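Squalene synthase HpnC (Alicyclobacillus acidocaldarius subsp. acidocaldarius, PDB 4HD1) probably condenses isoprenoid diphosphates head to head on the way to squalene. Local coordinates at residues Asp116-Trp125 with Gly181-Asp189; Arg210-Gln221 with Leu253-Pro263. All coordinates share one frame; numbering follows the deposited sequence.

Contact 1 of 2, residues Asp116-Trp125 with Gly181-Asp189; sequences DQRKHTYDTW and GRIYVPRAD
R182 closes on the last turn of helix 104-118 from the side. Its NH1 and NH2 both grip the backbone oxygen of D116. The NH1 bond, 2.6 Å to D116 O, lies on a lone pair; the NH2 bond comes from above the carbonyl plane. R182 runs extended from CG to NE, which carries the guanidinium to this helix end. The D116 carboxylate stacks on one guanidinium face, the planes 5° apart. Its oxygens lie off the guanidinium plane, so this long salt bridge works through charge without a directed hydrogen bond. The H120 ring lies flat on the opposite face. D116 OD1 also accepts from Y184 OH at 3.0 Å, through its syn lone pair.

R187 NH2 donates to T121 OG1 at 2.8 Å. The Y122 and Y184 rings meet rim to rim.

I183 N bonds to H120 O, loop to loop. R187 N and A188 N, in the first turn of helix 187-191, bond to Y122 O and D123 O. A water accepts from Y122 N and lies 2.8 Å from both I183 O and V185 O.

G181, with positive phi, ends helix 174-179 in a Schellman motif just before R182. Helix 197-201 touches T121, I183 and R187; helix 207-227 borders W125, P186 and D189.

Contact 2 of 2, residues Arg210-Gln221 with Leu253-Pro263; sequences RRCIALEVDRAQ and LAAIRRQGYNP
Y261 lays its ring against helix 210-221, and A214 CB sits over the ring centre. This is a CH-pi contact, 3.7 Å from CB to the centroid and 10° off the ring normal. R257 CA, of the ring's own segment, lies toward the rim of the opposite face, so the ring sits between A214 and its own helix end. V217 CG2 meets the ring edge at CE2.

Apolar branches fill the space between the helices. I256 CG2 touches both I213 CG2 and V217 CG2, each at 3.8 Å. L253 CD2 reaches V217 CG1 and A220 CB. V217 turns CG1 away from its own backbone N (chi1 171°) and onto the guanidinium of R257, 3.6 Å from CG1 to NE.

Segments 210-221 and 253-257 run nearly antiparallel, their axes at 155°, within the all-helical fold of the squalene/phytoene synthase family. Helix 236-257 ends in a Schellman motif. G260 is its C-prime residue, with positive phi, and Y261 N bonds back to I256 O.

Two arginines carry the polar contacts. R257 NH2 gives Q221 OE1 a nearly straight bond of 3.1 Å, on a lone pair and in the guanidinium plane. Q221 NE2 turns to D225 and E250. R210 runs extended past the Schellman turn. Its NH1 makes a weak bond to G260 O at 2.7 Å, and N262 CB covers one guanidinium face. R210 NE bonds to A205 O. Shortening R210 to an alanine would remove the guanidinium, and G260 O and A205 O would probably lose this donor while N262 CB lost its flat cover. Helix 152-172 touches A220, L253 and I256.

Both segments of contact 1 come before those of contact 2 in the chain. Their centres lie about 17 Å apart. Contact 1 joins two inter-helix loops and the helix ends beside them; contact 2 pairs helix 207-227 with the end of helix 236-257. They meet directly on the side of helix 207-227 that carries C212, E216 and R219. There D189 OD2 forms a salt bridge with R219 NH1 at 2.6 Å. E216 OE2 is also close to D189 OD2, so R219 probably offsets two like charges. V185 packs on C212, and W125 makes a cation-pi contact with R219. Helix 207-227 thus links both contacts within one all-helical fold.

Contact 1 of 2, residues Asp116-Trp125 with Gly181-Asp189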
loop_
_atom_site.group_PDB
_atom_site.type_symbol
_atom_site.label_atom_id
_atom_site.label_comp_id
_atom_site.label_asym_id
_atom_site.label_seq_id
_atom_site.Cartn_x
_atom_site.Cartn_y
_atom_site.Cartn_z
ATOM N N ASP A 116 -5.391 -3.541 11.306
ATOM C CA ASP A 116 -5.510 -4.934 10.885
ATOM C C ASP A 116 -5.642 -5.880 12.084
ATOM O O ASP A 116 -6.294 -6.913 11.977
ATOM C CB ASP A 116 -4.312 -5.331 10.019
ATOM C CG ASP A 116 -4.713 -6.085 8.751
ATOM O OD1 ASP A 116 -5.739 -5.744 8.117
ATOM O OD2 ASP A 116 -3.973 -7.014 8.367
ATOM N N GLN A 117 -5.032 -5.525 13.217
ATOM C CA GLN A 117 -5.141 -6.318 14.448
ATOM C C GLN A 117 -6.573 -6.365 14.964
ATOM O O GLN A 117 -7.043 -7.410 15.418
ATOM C CB GLN A 117 -4.254 -5.747 15.559
ATOM C CG GLN A 117 -2.785 -6.131 15.485
ATOM C CD GLN A 117 -1.915 -5.310 16.430
ATOM O OE1 GLN A 117 -2.134 -5.289 17.644
ATOM N NE2 GLN A 117 -0.918 -4.631 15.872
ATOM N N ARG A 118 -7.257 -5.226 14.887
ATOM C CA ARG A 118 -8.549 -5.054 15.536
ATOM C C ARG A 118 -9.774 -5.315 14.652
ATOM O O ARG A 118 -10.902 -5.365 15.153
ATOM C CB ARG A 118 -8.635 -3.675 16.209
ATOM C CG ARG A 118 -8.529 -2.478 15.281
ATOM C CD ARG A 118 -8.826 -1.185 16.029
ATOM N NE ARG A 118 -7.733 -0.788 16.920
ATOM C CZ ARG A 118 -6.886 0.215 16.684
ATOM N NH1 ARG A 118 -5.928 0.491 17.561
ATOM N NH2 ARG A 118 -6.994 0.949 15.582
ATOM N N LYS A 119 -9.563 -5.494 13.353
ATOM C CA LYS A 119 -10.681 -5.757 12.446
ATOM C C LYS A 119 -10.473 -6.986 11.568
ATOM O O LYS A 119 -9.471 -7.103 10.851
ATOM C CB LYS A 119 -11.007 -4.532 11.591
ATOM C CG LYS A 119 -11.691 -3.419 12.363
ATOM C CD LYS A 119 -12.459 -2.483 11.445
ATOM C CE LYS A 119 -13.073 -1.357 12.258
ATOM N NZ LYS A 119 -14.224 -0.724 11.566
ATOM N N HIS A 120 -11.434 -7.900 11.645
ATOM C CA HIS A 120 -11.437 -9.100 10.825
ATOM C C HIS A 120 -12.571 -9.049 9.843
ATOM O O HIS A 120 -12.577 -9.779 8.849
ATOM C CB HIS A 120 -11.520 -10.337 11.708
ATOM C CG HIS A 120 -10.306 -10.530 12.583
ATOM N ND1 HIS A 120 -10.144 -9.877 13.749
ATOM C CD2 HIS A 120 -9.169 -11.322 12.411
ATOM C CE1 HIS A 120 -8.969 -10.237 14.300
ATOM N NE2 HIS A 120 -8.375 -11.120 13.479
ATOM N N THR A 121 -13.543 -8.181 10.117
ATOM C CA THR A 121 -14.674 -7.951 9.215
ATOM C C THR A 121 -14.913 -6.445 9.083
ATOM O O THR A 121 -14.577 -5.679 9.990
ATOM C CB THR A 121 -15.977 -8.670 9.678
ATOM O OG1 THR A 121 -16.505 -8.044 10.853
ATOM C CG2 THR A 121 -15.744 -10.160 9.957
ATOM N N TYR A 122 -15.479 -6.029 7.951
ATOM C CA TYR A 122 -15.825 -4.624 7.717
ATOM C C TYR A 122 -17.332 -4.430 7.502
ATOM O O TYR A 122 -17.959 -5.132 6.699
ATOM C CB TYR A 122 -14.993 -4.034 6.561
ATOM C CG TYR A 122 -13.542 -3.818 6.951
ATOM C CD1 TYR A 122 -13.098 -2.577 7.415
ATOM C CD2 TYR A 122 -12.622 -4.867 6.898
ATOM C CE1 TYR A 122 -11.777 -2.384 7.799
ATOM C CE2 TYR A 122 -11.302 -4.683 7.284
ATOM C CZ TYR A 122 -10.887 -3.445 7.732
ATOM O OH TYR A 122 -9.581 -3.271 8.115
ATOM N N ASP A 123 -17.902 -3.480 8.239
ATOM C CA ASP A 123 -19.336 -3.213 8.207
ATOM C C ASP A 123 -19.790 -2.512 6.923
ATOM O O ASP A 123 -20.723 -2.970 6.258
ATOM C CB ASP A 123 -19.731 -2.382 9.428
ATOM C CG ASP A 123 -21.143 -2.649 9.878
ATOM O OD1 ASP A 123 -22.089 -2.202 9.193
ATOM O OD2 ASP A 123 -21.300 -3.303 10.931
ATOM N N THR A 124 -19.132 -1.401 6.585
ATOM C CA THR A 124 -19.533 -0.585 5.434
ATOM C C THR A 124 -18.372 -0.285 4.492
ATOM O O THR A 124 -17.204 -0.503 4.827
ATOM C CB THR A 124 -20.203 0.753 5.855
ATOM O OG1 THR A 124 -19.249 1.602 6.512
ATOM C CG2 THR A 124 -21.401 0.511 6.777
ATOM N N TRP A 125 -18.713 0.217 3.309
ATOM C CA TRP A 125 -17.730 0.697 2.344
ATOM C C TRP A 125 -16.865 1.780 2.929
ATOM O O TRP A 125 -15.663 1.820 2.667
ATOM C CB TRP A 125 -18.418 1.188 1.073
ATOM C CG TRP A 125 -17.501 1.980 0.173
ATOM C CD1 TRP A 125 -17.513 3.353 -0.058
ATOM C CD2 TRP A 125 -16.374 1.472 -0.621
ATOM N NE1 TRP A 125 -16.517 3.713 -0.925
ATOM C CE2 TRP A 125 -15.797 2.637 -1.303
ATOM C CE3 TRP A 125 -15.816 0.217 -0.840
ATOM C CZ2 TRP A 125 -14.709 2.524 -2.157
ATOM C CZ3 TRP A 125 -14.720 0.116 -1.704
ATOM C CH2 TRP A 125 -14.181 1.243 -2.344
ATOM N N GLY A 181 -8.627 -15.703 8.191
ATOM C CA GLY A 181 -9.596 -15.262 9.201
ATOM C C GLY A 181 -10.219 -13.893 8.965
ATOM O O GLY A 181 -10.871 -13.345 9.865
ATOM N N ARG A 182 -10.033 -13.352 7.758
ATOM C CA ARG A 182 -10.470 -11.990 7.427
ATOM C C ARG A 182 -11.371 -11.914 6.210
ATOM O O ARG A 182 -11.166 -12.621 5.223
ATOM C CB ARG A 182 -9.268 -11.090 7.159
ATOM C CG ARG A 182 -8.371 -10.886 8.352
ATOM C CD ARG A 182 -7.036 -10.314 7.926
ATOM N NE ARG A 182 -6.133 -10.275 9.067
ATOM C CZ ARG A 182 -6.226 -9.395 10.060
ATOM N NH1 ARG A 182 -7.176 -8.462 10.047
ATOM N NH2 ARG A 182 -5.367 -9.447 11.067
ATOM N N ILE A 183 -12.357 -11.028 6.289
ATOM C CA ILE A 183 -13.192 -10.687 5.147
ATOM C C ILE A 183 -13.246 -9.168 5.004
ATOM O O ILE A 183 -13.614 -8.457 5.946
ATOM C CB ILE A 183 -14.616 -11.270 5.261
ATOM C CG1 ILE A 183 -14.557 -12.788 5.513
ATOM C CG2 ILE A 183 -15.425 -10.937 4.006
ATOM C CD1 ILE A 183 -15.870 -13.412 5.944
ATOM N N TYR A 184 -12.870 -8.689 3.820
ATOM C CA TYR A 184 -12.821 -7.261 3.519
ATOM C C TYR A 184 -14.065 -6.762 2.788
ATOM O O TYR A 184 -14.316 -5.552 2.746
ATOM C CB TYR A 184 -11.550 -6.922 2.728
ATOM C CG TYR A 184 -10.293 -7.070 3.550
ATOM C CD1 TYR A 184 -9.904 -6.074 4.448
ATOM C CD2 TYR A 184 -9.502 -8.214 3.453
ATOM C CE1 TYR A 184 -8.759 -6.207 5.224
ATOM C CE2 TYR A 184 -8.349 -8.355 4.221
ATOM C CZ TYR A 184 -7.981 -7.347 5.103
ATOM O OH TYR A 184 -6.842 -7.477 5.870
ATOM N N VAL A 185 -14.837 -7.686 2.215
ATOM C CA VAL A 185 -16.092 -7.321 1.555
ATOM C C VAL A 185 -17.013 -6.701 2.602
ATOM O O VAL A 185 -17.269 -7.325 3.622
ATOM C CB VAL A 185 -16.784 -8.532 0.894
ATOM C CG1 VAL A 185 -17.972 -8.072 0.075
ATOM C CG2 VAL A 185 -15.814 -9.287 0.002
ATOM N N PRO A 186 -17.475 -5.457 2.378
ATOM C CA PRO A 186 -18.319 -4.797 3.380
ATOM C C PRO A 186 -19.634 -5.541 3.634
ATOM O O PRO A 186 -20.257 -6.045 2.688
ATOM C CB PRO A 186 -18.579 -3.417 2.768
ATOM C CG PRO A 186 -17.428 -3.196 1.845
ATOM C CD PRO A 186 -17.137 -4.548 1.267
ATOM N N ARG A 187 -20.039 -5.587 4.904
ATOM C CA ARG A 187 -21.235 -6.306 5.346
ATOM C C ARG A 187 -22.519 -5.741 4.727
ATOM O O ARG A 187 -23.396 -6.500 4.313
ATOM C CB ARG A 187 -21.328 -6.301 6.883
ATOM C CG ARG A 187 -21.948 -7.561 7.486
ATOM C CD ARG A 187 -22.246 -7.421 8.979
ATOM N NE ARG A 187 -21.301 -8.148 9.825
ATOM C CZ ARG A 187 -20.082 -7.711 10.136
ATOM N NH1 ARG A 187 -19.653 -6.547 9.665
ATOM N NH2 ARG A 187 -19.293 -8.440 10.911
ATOM N N ALA A 188 -22.612 -4.412 4.654
ATOM C CA ALA A 188 -23.782 -3.724 4.100
ATOM C C ALA A 188 -23.929 -3.904 2.591
ATOM O O ALA A 188 -25.045 -3.988 2.082
ATOM C CB ALA A 188 -23.755 -2.246 4.465
ATOM N N ASP A 189 -22.803 -3.975 1.882
ATOM C CA ASP A 189 -22.818 -4.183 0.431
ATOM C C ASP A 189 -23.237 -5.606 0.062
ATOM O O ASP A 189 -23.791 -5.830 -1.016
ATOM C CB ASP A 189 -21.461 -3.848 -0.196
ATOM C CG ASP A 189 -21.048 -2.400 0.025
ATOM O OD1 ASP A 189 -21.877 -1.588 0.482
ATOM O OD2 ASP A 189 -19.881 -2.070 -0.257
HETATM O O HOH W 1 -16.352 -7.978 6.203
#

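Contact 2 of 2, residues Arg210-Gln221 with Leu253-Pro263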
loop_
_atom_site.group_PDB
_atom_site.type_symbol
_atom_site.label_atom_id
_atom_site.label_comp_id
_atom_site.label_asym_id
_atom_site.label_seq_id
_atom_site.Cartn_x
_atom_site.Cartn_y
_atom_site.Cartn_z
ATOM N N ARG A 210 -22.097 -12.234 -6.227
ATOM C CA ARG A 210 -21.587 -11.778 -7.523
ATOM C C ARG A 210 -21.912 -10.309 -7.805
ATOM O O ARG A 210 -21.079 -9.582 -8.350
ATOM C CB ARG A 210 -22.102 -12.676 -8.650
ATOM C CG ARG A 210 -21.461 -14.055 -8.675
ATOM C CD ARG A 210 -22.211 -15.002 -9.598
ATOM N NE ARG A 210 -21.644 -16.351 -9.576
ATOM C CZ ARG A 210 -20.768 -16.823 -10.462
ATOM N NH1 ARG A 210 -20.342 -16.063 -11.465
ATOM N NH2 ARG A 210 -20.316 -18.065 -10.348
ATOM N N ARG A 211 -23.115 -9.882 -7.421
ATOM C CA ARG A 211 -23.530 -8.485 -7.560
ATOM C C ARG A 211 -22.781 -7.557 -6.609
ATOM O O ARG A 211 -22.512 -6.406 -6.946
ATOM C CB ARG A 211 -25.037 -8.336 -7.355
ATOM C CG ARG A 211 -25.863 -8.715 -8.571
ATOM C CD ARG A 211 -27.340 -8.434 -8.359
ATOM N NE ARG A 211 -28.118 -8.754 -9.554
ATOM C CZ ARG A 211 -28.644 -9.948 -9.822
ATOM N NH1 ARG A 211 -28.492 -10.962 -8.976
ATOM N NH2 ARG A 211 -29.328 -10.129 -10.943
ATOM N N CYS A 212 -22.448 -8.060 -5.423
ATOM C CA CYS A 212 -21.669 -7.290 -4.457
ATOM C C CYS A 212 -20.225 -7.072 -4.918
ATOM O O CYS A 212 -19.699 -5.960 -4.815
ATOM C CB CYS A 212 -21.680 -7.962 -3.090
ATOM S SG CYS A 212 -20.641 -7.104 -1.891
ATOM N N ILE A 213 -19.594 -8.139 -5.409
ATOM C CA ILE A 213 -18.261 -8.066 -6.001
ATOM C C ILE A 213 -18.272 -7.054 -7.154
ATOM O O ILE A 213 -17.388 -6.199 -7.240
ATOM C CB ILE A 213 -17.772 -9.448 -6.508
ATOM C CG1 ILE A 213 -17.878 -10.530 -5.416
ATOM C CG2 ILE A 213 -16.355 -9.359 -7.064
ATOM C CD1 ILE A 213 -16.887 -10.433 -4.270
ATOM N N ALA A 214 -19.288 -7.144 -8.014
ATOM C CA ALA A 214 -19.461 -6.209 -9.130
ATOM C C ALA A 214 -19.532 -4.758 -8.669
ATOM O O ALA A 214 -18.915 -3.892 -9.277
ATOM C CB ALA A 214 -20.685 -6.573 -9.962
ATOM N N LEU A 215 -20.265 -4.502 -7.588
ATOM C CA LEU A 215 -20.348 -3.156 -7.024
ATOM C C LEU A 215 -18.975 -2.622 -6.599
ATOM O O LEU A 215 -18.662 -1.451 -6.830
ATOM C CB LEU A 215 -21.316 -3.116 -5.839
ATOM C CG LEU A 215 -21.515 -1.740 -5.192
ATOM C CD1 LEU A 215 -22.205 -0.773 -6.148
ATOM C CD2 LEU A 215 -22.282 -1.848 -3.882
ATOM N N GLU A 216 -18.166 -3.483 -5.982
ATOM C CA GLU A 216 -16.816 -3.103 -5.547
ATOM C C GLU A 216 -15.903 -2.830 -6.739
ATOM O O GLU A 216 -15.167 -1.841 -6.754
ATOM C CB GLU A 216 -16.189 -4.171 -4.634
ATOM C CG GLU A 216 -17.062 -4.664 -3.483
ATOM C CD GLU A 216 -17.681 -3.554 -2.640
ATOM O OE1 GLU A 216 -17.327 -2.367 -2.801
ATOM O OE2 GLU A 216 -18.537 -3.876 -1.799
ATOM N N VAL A 217 -15.968 -3.717 -7.732
ATOM C CA VAL A 217 -15.218 -3.568 -8.973
ATOM C C VAL A 217 -15.504 -2.210 -9.627
ATOM O O VAL A 217 -14.570 -1.497 -10.001
ATOM C CB VAL A 217 -15.504 -4.738 -9.945
ATOM C CG1 VAL A 217 -14.906 -4.473 -11.324
ATOM C CG2 VAL A 217 -14.965 -6.041 -9.369
ATOM N N ASP A 218 -16.785 -1.853 -9.730
ATOM C CA ASP A 218 -17.208 -0.560 -10.278
ATOM C C ASP A 218 -16.646 0.617 -9.484
ATOM O O ASP A 218 -16.189 1.598 -10.071
ATOM C CB ASP A 218 -18.741 -0.448 -10.319
ATOM C CG ASP A 218 -19.392 -1.441 -11.277
ATOM O OD1 ASP A 218 -18.680 -2.231 -11.935
ATOM O OD2 ASP A 218 -20.640 -1.424 -11.367
ATOM N N ARG A 219 -16.694 0.517 -8.154
ATOM C CA ARG A 219 -16.173 1.560 -7.269
ATOM C C ARG A 219 -14.684 1.795 -7.514
ATOM O O ARG A 219 -14.225 2.945 -7.571
ATOM C CB ARG A 219 -16.387 1.181 -5.805
ATOM C CG ARG A 219 -17.806 1.350 -5.295
ATOM C CD ARG A 219 -17.813 1.234 -3.782
ATOM N NE ARG A 219 -19.115 1.524 -3.184
ATOM C CZ ARG A 219 -19.837 0.649 -2.490
ATOM N NH1 ARG A 219 -19.393 -0.585 -2.295
ATOM N NH2 ARG A 219 -21.008 1.010 -1.986
ATOM N N ALA A 220 -13.949 0.692 -7.664
ATOM C CA ALA A 220 -12.504 0.718 -7.882
ATOM C C ALA A 220 -12.166 1.250 -9.274
ATOM O O ALA A 220 -11.219 2.025 -9.435
ATOM C CB ALA A 220 -11.895 -0.666 -7.659
ATOM N N GLN A 221 -12.955 0.849 -10.270
ATOM C CA GLN A 221 -12.793 1.368 -11.624
ATOM C C GLN A 221 -12.989 2.889 -11.666
ATOM O O GLN A 221 -12.227 3.596 -12.322
ATOM C CB GLN A 221 -13.737 0.652 -12.598
ATOM C CG GLN A 221 -13.486 0.971 -14.068
ATOM C CD GLN A 221 -12.098 0.561 -14.539
ATOM O OE1 GLN A 221 -11.765 -0.633 -14.586
ATOM N NE2 GLN A 221 -11.283 1.550 -14.897
ATOM N N LEU A 253 -9.261 -6.094 -12.238
ATOM C CA LEU A 253 -10.710 -5.913 -12.352
ATOM C C LEU A 253 -11.269 -6.658 -13.561
ATOM O O LEU A 253 -12.313 -7.305 -13.469
ATOM C CB LEU A 253 -11.070 -4.427 -12.446
ATOM C CG LEU A 253 -10.690 -3.508 -11.279
ATOM C CD1 LEU A 253 -11.168 -2.089 -11.555
ATOM C CD2 LEU A 253 -11.222 -4.014 -9.942
ATOM N N ALA A 254 -10.554 -6.570 -14.680
ATOM C CA ALA A 254 -10.969 -7.199 -15.931
ATOM C C ALA A 254 -11.030 -8.720 -15.822
ATOM O O ALA A 254 -11.927 -9.342 -16.380
ATOM C CB ALA A 254 -10.053 -6.769 -17.072
ATOM N N ALA A 255 -10.089 -9.313 -15.092
ATOM C CA ALA A 255 -10.096 -10.760 -14.854
ATOM C C ALA A 255 -11.252 -11.192 -13.947
ATOM O O ALA A 255 -11.798 -12.285 -14.114
ATOM C CB ALA A 255 -8.764 -11.218 -14.277
ATOM N N ILE A 256 -11.614 -10.334 -12.991
ATOM C CA ILE A 256 -12.750 -10.583 -12.098
ATOM C C ILE A 256 -14.056 -10.568 -12.895
ATOM O O ILE A 256 -14.900 -11.454 -12.737
ATOM C CB ILE A 256 -12.790 -9.570 -10.924
ATOM C CG1 ILE A 256 -11.634 -9.839 -9.951
ATOM C CG2 ILE A 256 -14.124 -9.633 -10.182
ATOM C CD1 ILE A 256 -11.319 -8.688 -9.019
ATOM N N ARG A 257 -14.197 -9.567 -13.761
ATOM C CA ARG A 257 -15.335 -9.470 -14.677
ATOM C C ARG A 257 -15.423 -10.697 -15.587
ATOM O O ARG A 257 -16.506 -11.243 -15.798
ATOM C CB ARG A 257 -15.242 -8.195 -15.523
ATOM C CG ARG A 257 -15.313 -6.912 -14.718
ATOM C CD ARG A 257 -15.728 -5.740 -15.585
ATOM N NE ARG A 257 -15.459 -4.472 -14.915
ATOM C CZ ARG A 257 -14.328 -3.784 -15.040
ATOM N NH1 ARG A 257 -13.355 -4.238 -15.820
ATOM N NH2 ARG A 257 -14.169 -2.638 -14.389
ATOM N N ARG A 258 -14.271 -11.123 -16.100
ATOM C CA ARG A 258 -14.159 -12.290 -16.973
ATOM C C ARG A 258 -14.281 -13.604 -16.186
ATOM O O ARG A 258 -14.085 -14.689 -16.737
ATOM C CB ARG A 258 -12.818 -12.232 -17.715
ATOM C CG ARG A 258 -12.632 -13.245 -18.837
ATOM C CD ARG A 258 -11.168 -13.652 -18.957
ATOM N NE ARG A 258 -10.285 -12.495 -19.106
ATOM C CZ ARG A 258 -9.234 -12.232 -18.329
ATOM N NH1 ARG A 258 -8.906 -13.042 -17.323
ATOM N NH2 ARG A 258 -8.505 -11.148 -18.561
ATOM N N GLN A 259 -14.595 -13.502 -14.897
ATOM C CA GLN A 259 -14.859 -14.676 -14.065
ATOM C C GLN A 259 -16.254 -14.605 -13.458
ATOM O O GLN A 259 -16.565 -15.330 -12.512
ATOM C CB GLN A 259 -13.799 -14.821 -12.969
ATOM C CG GLN A 259 -12.534 -15.530 -13.428
ATOM C CD GLN A 259 -11.392 -15.392 -12.438
ATOM O OE1 GLN A 259 -10.920 -16.381 -11.878
ATOM N NE2 GLN A 259 -10.945 -14.161 -12.214
ATOM N N GLY A 260 -17.085 -13.726 -14.015
ATOM C CA GLY A 260 -18.455 -13.529 -13.549
ATOM C C GLY A 260 -18.539 -13.112 -12.094
ATOM O O GLY A 260 -19.502 -13.450 -11.406
ATOM N N TYR A 261 -17.522 -12.387 -11.629
ATOM C CA TYR A 261 -17.459 -11.875 -10.257
ATOM C C TYR A 261 -17.473 -13.005 -9.217
ATOM O O TYR A 261 -18.100 -12.902 -8.154
ATOM C CB TYR A 261 -18.561 -10.829 -10.017
ATOM C CG TYR A 261 -18.556 -9.731 -11.059
ATOM C CD1 TYR A 261 -19.379 -9.804 -12.180
ATOM C CD2 TYR A 261 -17.704 -8.636 -10.938
ATOM C CE1 TYR A 261 -19.367 -8.810 -13.146
ATOM C CE2 TYR A 261 -17.685 -7.634 -11.897
ATOM C CZ TYR A 261 -18.518 -7.726 -12.998
ATOM O OH TYR A 261 -18.499 -6.736 -13.952
ATOM N N ASN A 262 -16.757 -14.078 -9.546
ATOM C CA ASN A 262 -16.672 -15.258 -8.703
ATOM C C ASN A 262 -15.252 -15.483 -8.172
ATOM O O ASN A 262 -14.369 -15.899 -8.927
ATOM C CB ASN A 262 -17.162 -16.492 -9.480
ATOM C CG ASN A 262 -16.955 -17.793 -8.719
ATOM O OD1 ASN A 262 -17.493 -17.982 -7.630
ATOM N ND2 ASN A 262 -16.175 -18.698 -9.295
ATOM N N PRO A 263 -15.021 -15.202 -6.872
ATOM C CA PRO A 263 -13.781 -15.676 -6.256
ATOM C C PRO A 263 -13.908 -17.182 -5.997
ATOM O O PRO A 263 -14.819 -17.816 -6.532
ATOM C CB PRO A 263 -13.727 -14.890 -4.946
ATOM C CG PRO A 263 -15.161 -14.654 -4.598
ATOM C CD PRO A 263 -15.866 -14.459 -5.915
#